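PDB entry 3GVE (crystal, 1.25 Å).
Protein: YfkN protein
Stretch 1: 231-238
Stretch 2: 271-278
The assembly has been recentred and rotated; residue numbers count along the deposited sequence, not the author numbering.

Stretch 1 231-238: AVFDLATK
Stretch 2 271-278: TINGIPVV

A helix packs here on a tight β-hairpin of the same chain. Ala 231 takes the N-cap position, and the helix runs on from Val 232 with phi and psi near -60° and -40°, loosening to phi near -100° at Thr 237. Its backbone bonds include Leu 235 N to Ala 231 O and Ala 236 N to Val 232 O, both 2.9 Å. The hairpin pairs Ile 272 with Ile 275: Ile 272 N to Ile 275 O is 2.9 Å and Ile 275 N to Ile 272 O is 3.0 Å. Between them lies a type I' turn, with Asn 273 at 51/38° and Gly 274 at 82/0°. Positive phi favours glycine at the second of these corners and is tolerated well by asparagine at the first.

Two pairs set the register, Val 232 CA to Val 277 CA at 8.6 Å and Ala 236 CA to Asn 273 CA at 5.9 Å. The helix therefore comes closer to the hairpin toward the turn, and its residue at the near point is small. Ala 236 directs its CB toward the hairpin, 3.6 Å from Ile 272 O and 3.8 Å from Ile 272 CG2. A methyl fills the narrow space at this point, where the backbones lie close.

Ile 272 is the main bump on the hairpin. With chi1 m and chi2 t, its two branches reach different neighbours: Ile 272 CG2 lies by Ala 236 and also 4.0 Å from Phe 233 CD1, while Ile 272 CD1 extends to 4.0 Å from Val 232 CG1. Branching at CB suits the hollow, because CG2 and the CG1-CD1 arm reach different helix residues. Phe 233 (chi1 t, chi2 89°) points its CB sideways, and its ring meets Ile 272 CG2 obliquely. Where the gap is wider, Val 232 and Val 277, both chi1 t, meet across it, with their CG1 atoms 4.1 Å apart.

Asn 273 (chi1 t, chi2 30°) sends ND2 to Ala 236 O, a hydrogen bond of 2.9 Å with an almost straight N-H...O angle of 177°. The side-chain amide supplies the donor for this backbone carbonyl. Ile 275 (chi1 m, chi2 t) brings CD1 to 3.8 Å from the same Ala 236 O, adding apolar bulk beside the bond. Thr 237, chi1 p, turns OG1 back to donate to Phe 233 O at 2.7 Å, leaving its CG2 methyl 4.0 Å from Asn 273 CB.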

ATOM      1  N   ALA A 231      17.472   3.200 -11.917  1.00  8.63           N
ATOM      2  CA  ALA A 231      18.749   3.432 -12.568  1.00  9.23           C
ATOM      3  C   ALA A 231      19.994   2.974 -11.820  1.00  8.60           C
ATOM      4  O   ALA A 231      21.079   3.332 -12.216  1.00  9.27           O
ATOM      5  CB  ALA A 231      18.881   4.939 -12.908  1.00  9.82           C
ATOM      6  N   VAL A 232      19.843   2.210 -10.742  1.00  8.20           N
ATOM      7  CA  VAL A 232      21.009   1.810  -9.947  1.00  8.60           C
ATOM      8  C   VAL A 232      22.088   1.054 -10.750  1.00  8.54           C
ATOM      9  O   VAL A 232      23.266   1.278 -10.569  1.00  8.84           O
ATOM     10  CB  VAL A 232      20.601   1.007  -8.699  1.00  9.73           C
ATOM     11  CG1 VAL A 232      21.851   0.369  -8.057  1.00  9.90           C
ATOM     12  CG2 VAL A 232      19.898   1.935  -7.692  1.00 11.05           C
ATOM     13  N   PHE A 233      21.674   0.146 -11.622  1.00  8.36           N
ATOM     14  CA  PHE A 233      22.655  -0.592 -12.424  1.00  8.83           C
ATOM     15  C   PHE A 233      23.506   0.380 -13.243  1.00  8.25           C
ATOM     16  O   PHE A 233      24.694   0.221 -13.358  1.00  9.13           O
ATOM     17  CB  PHE A 233      21.953  -1.594 -13.343  1.00  9.11           C
ATOM     18  CG  PHE A 233      22.897  -2.429 -14.164  1.00  9.14           C
ATOM     19  CD1 PHE A 233      23.395  -3.630 -13.688  1.00 10.31           C
ATOM     20  CD2 PHE A 233      23.268  -2.007 -15.424  1.00  9.79           C
ATOM     21  CE1 PHE A 233      24.265  -4.403 -14.479  1.00 11.52           C
ATOM     22  CE2 PHE A 233      24.132  -2.775 -16.213  1.00 10.71           C
ATOM     23  CZ  PHE A 233      24.622  -3.970 -15.737  1.00 11.69           C
ATOM     24  N   ASP A 234      22.857   1.380 -13.818  1.00  8.42           N
ATOM     25  CA  ASP A 234      23.547   2.393 -14.609  1.00  9.03           C
ATOM     26  C   ASP A 234      24.430   3.327 -13.778  1.00  9.14           C
ATOM     27  O   ASP A 234      25.514   3.679 -14.199  1.00  9.74           O
ATOM     28  CB  ASP A 234      22.531   3.153 -15.468  1.00  9.95           C
ATOM     29  CG  ASP A 234      21.711   2.212 -16.338  1.00 10.72           C
ATOM     30  OD1 ASP A 234      22.297   1.400 -17.059  1.00 11.25           O
ATOM     31  OD2 ASP A 234      20.502   2.255 -16.241  1.00 10.86           O
ATOM     32  N   LEU A 235      23.964   3.708 -12.594  1.00  9.43           N
ATOM     33  CA  LEU A 235      24.815   4.432 -11.666  1.00 10.33           C
ATOM     34  C   LEU A 235      26.086   3.642 -11.359  1.00  9.55           C
ATOM     35  O   LEU A 235      27.181   4.173 -11.380  1.00 11.31           O
ATOM     36  CB  LEU A 235      24.079   4.685 -10.361  1.00 12.25           C
ATOM     37  CG  LEU A 235      23.256   5.955 -10.297  1.00 14.45           C
ATOM     38  CD1 LEU A 235      22.507   5.963  -8.957  1.00 15.77           C
ATOM     39  CD2 LEU A 235      24.142   7.223 -10.420  1.00 13.74           C
ATOM     40  N   ALA A 236      25.926   2.354 -11.090  1.00  8.68           N
ATOM     41  CA  ALA A 236      27.073   1.536 -10.703  1.00  9.34           C
ATOM     42  C   ALA A 236      28.056   1.316 -11.849  1.00  9.60           C
ATOM     43  O   ALA A 236      29.236   1.168 -11.610  1.00 10.31           O
ATOM     44  CB  ALA A 236      26.599   0.189 -10.150  1.00  9.76           C
ATOM     45  N   THR A 237      27.555   1.282 -13.082  1.00 10.11           N
ATOM     46  CA  THR A 237      28.392   0.924 -14.230  1.00 11.03           C
ATOM     47  C   THR A 237      28.886   2.115 -15.058  1.00 11.04           C
ATOM     48  O   THR A 237      29.934   2.020 -15.674  1.00 11.96           O
ATOM     49  CB  THR A 237      27.666  -0.068 -15.160  1.00 11.55           C
ATOM     50  OG1 THR A 237      26.377   0.457 -15.497  1.00 11.13           O
ATOM     51  CG2 THR A 237      27.518  -1.456 -14.491  1.00 12.99           C
ATOM     52  N   LYS A 238      28.126   3.206 -15.095  1.00 10.96           N
ATOM     53  CA  LYS A 238      28.428   4.325 -16.005  1.00 11.96           C
ATOM     54  C   LYS A 238      29.114   5.502 -15.350  1.00 13.21           C
ATOM     55  O   LYS A 238      29.538   6.421 -16.026  1.00 16.81           O
ATOM     56  CB  LYS A 238      27.166   4.830 -16.713  1.00 11.89           C
ATOM     57  CG  LYS A 238      26.435   3.826 -17.585  1.00 12.61           C
ATOM     58  CD  LYS A 238      25.304   4.529 -18.357  1.00 14.68           C
ATOM     59  CE  LYS A 238      24.506   3.568 -19.222  1.00 16.00           C
ATOM     60  NZ  LYS A 238      23.489   4.354 -20.006  1.00 17.02           N
ATOM     61  N   THR A 271      27.216  -6.515  -4.079  1.00  9.21           N
ATOM     62  CA  THR A 271      27.780  -5.465  -4.938  1.00  9.57           C
ATOM     63  C   THR A 271      27.268  -5.455  -6.369  1.00  8.99           C
ATOM     64  O   THR A 271      26.894  -6.515  -6.877  1.00  9.59           O
ATOM     65  CB  THR A 271      29.374  -5.537  -4.941  1.00  9.90           C
ATOM     66  OG1 THR A 271      29.738  -6.809  -5.462  1.00 10.88           O
ATOM     67  CG2 THR A 271      29.999  -5.322  -3.608  1.00 10.68           C
ATOM     68  N   ILE A 272      27.323  -4.304  -6.997  1.00  8.50           N
ATOM     69  CA  ILE A 272      27.044  -4.197  -8.418  1.00  8.84           C
ATOM     70  C   ILE A 272      28.239  -3.437  -8.987  1.00  9.03           C
ATOM     71  O   ILE A 272      28.545  -2.343  -8.548  1.00  8.94           O
ATOM     72  CB  ILE A 272      25.715  -3.450  -8.705  1.00  9.54           C
ATOM     73  CG1 ILE A 272      24.549  -4.085  -7.927  1.00 10.66           C
ATOM     74  CG2 ILE A 272      25.440  -3.429 -10.226  1.00 10.88           C
ATOM     75  CD1 ILE A 272      23.216  -3.386  -8.150  1.00 11.43           C
ATOM     76  N   ASN A 273      28.910  -4.064  -9.949  1.00 10.56           N
ATOM     77  CA  ASN A 273      30.160  -3.546 -10.499  1.00 10.65           C
ATOM     78  C   ASN A 273      31.160  -3.213  -9.403  1.00 10.34           C
ATOM     79  O   ASN A 273      31.866  -2.234  -9.485  1.00 11.89           O
ATOM     80  CB  ASN A 273      29.926  -2.335 -11.407  1.00 11.78           C
ATOM     81  CG  ASN A 273      31.160  -1.969 -12.217  1.00 13.16           C
ATOM     82  OD1 ASN A 273      31.973  -2.819 -12.551  1.00 16.12           O
ATOM     83  ND2 ASN A 273      31.303  -0.701 -12.513  1.00 12.15           N
ATOM     84  N   GLY A 274      31.189  -4.042  -8.369  1.00 10.87           N
ATOM     85  CA  GLY A 274      32.161  -3.903  -7.304  1.00 11.19           C
ATOM     86  C   GLY A 274      31.808  -2.889  -6.240  1.00 10.92           C
ATOM     87  O   GLY A 274      32.555  -2.718  -5.321  1.00 14.43           O
ATOM     88  N   ILE A 275      30.663  -2.236  -6.373  1.00  9.71           N
ATOM     89  CA  ILE A 275      30.225  -1.226  -5.408  1.00  9.76           C
ATOM     90  C   ILE A 275      29.130  -1.814  -4.538  1.00  9.43           C
ATOM     91  O   ILE A 275      28.197  -2.379  -5.071  1.00  8.87           O
ATOM     92  CB  ILE A 275      29.668  -0.000  -6.155  1.00 10.77           C
ATOM     93  CG1 ILE A 275      30.779   0.633  -7.005  1.00 13.12           C
ATOM     94  CG2 ILE A 275      29.075   1.030  -5.190  1.00 10.64           C
ATOM     95  CD1 ILE A 275      30.297   1.708  -7.968  1.00 14.15           C
ATOM     96  N   PRO A 276      29.228  -1.682  -3.215  1.00  9.23           N
ATOM     97  CA  PRO A 276      28.164  -2.225  -2.363  1.00  8.76           C
ATOM     98  C   PRO A 276      26.865  -1.437  -2.551  1.00  8.15           C
ATOM     99  O   PRO A 276      26.876  -0.212  -2.650  1.00  8.55           O
ATOM    100  CB  PRO A 276      28.719  -2.053  -0.941  1.00  9.54           C
ATOM    101  CG  PRO A 276      29.698  -0.957  -1.031  1.00 10.29           C
ATOM    102  CD  PRO A 276      30.271  -0.994  -2.427  1.00 10.27           C
ATOM    103  N   VAL A 277      25.773  -2.185  -2.610  1.00  8.74           N
ATOM    104  CA  VAL A 277      24.439  -1.648  -2.799  1.00  8.51           C
ATOM    105  C   VAL A 277      23.504  -2.353  -1.834  1.00  8.15           C
ATOM    106  O   VAL A 277      23.577  -3.555  -1.679  1.00  8.49           O
ATOM    107  CB  VAL A 277      23.931  -1.949  -4.226  1.00  8.94           C
ATOM    108  CG1 VAL A 277      22.496  -1.431  -4.420  1.00  9.88           C
ATOM    109  CG2 VAL A 277      24.882  -1.350  -5.267  1.00 10.16           C
ATOM    110  N   VAL A 278      22.624  -1.595  -1.208  1.00  7.97           N
ATOM    111  CA  VAL A 278      21.589  -2.201  -0.376  1.00  7.72           C
ATOM    112  C   VAL A 278      20.231  -1.588  -0.695  1.00  7.50           C
ATOM    113  O   VAL A 278      20.127  -0.411  -0.997  1.00  8.80           O
ATOM    114  CB  VAL A 278      21.910  -2.082   1.147  1.00  8.34           C
ATOM    115  CG1 VAL A 278      23.207  -2.846   1.465  1.00  8.93           C
ATOM    116  CG2 VAL A 278      21.997  -0.617   1.591  1.00  9.19           C
TER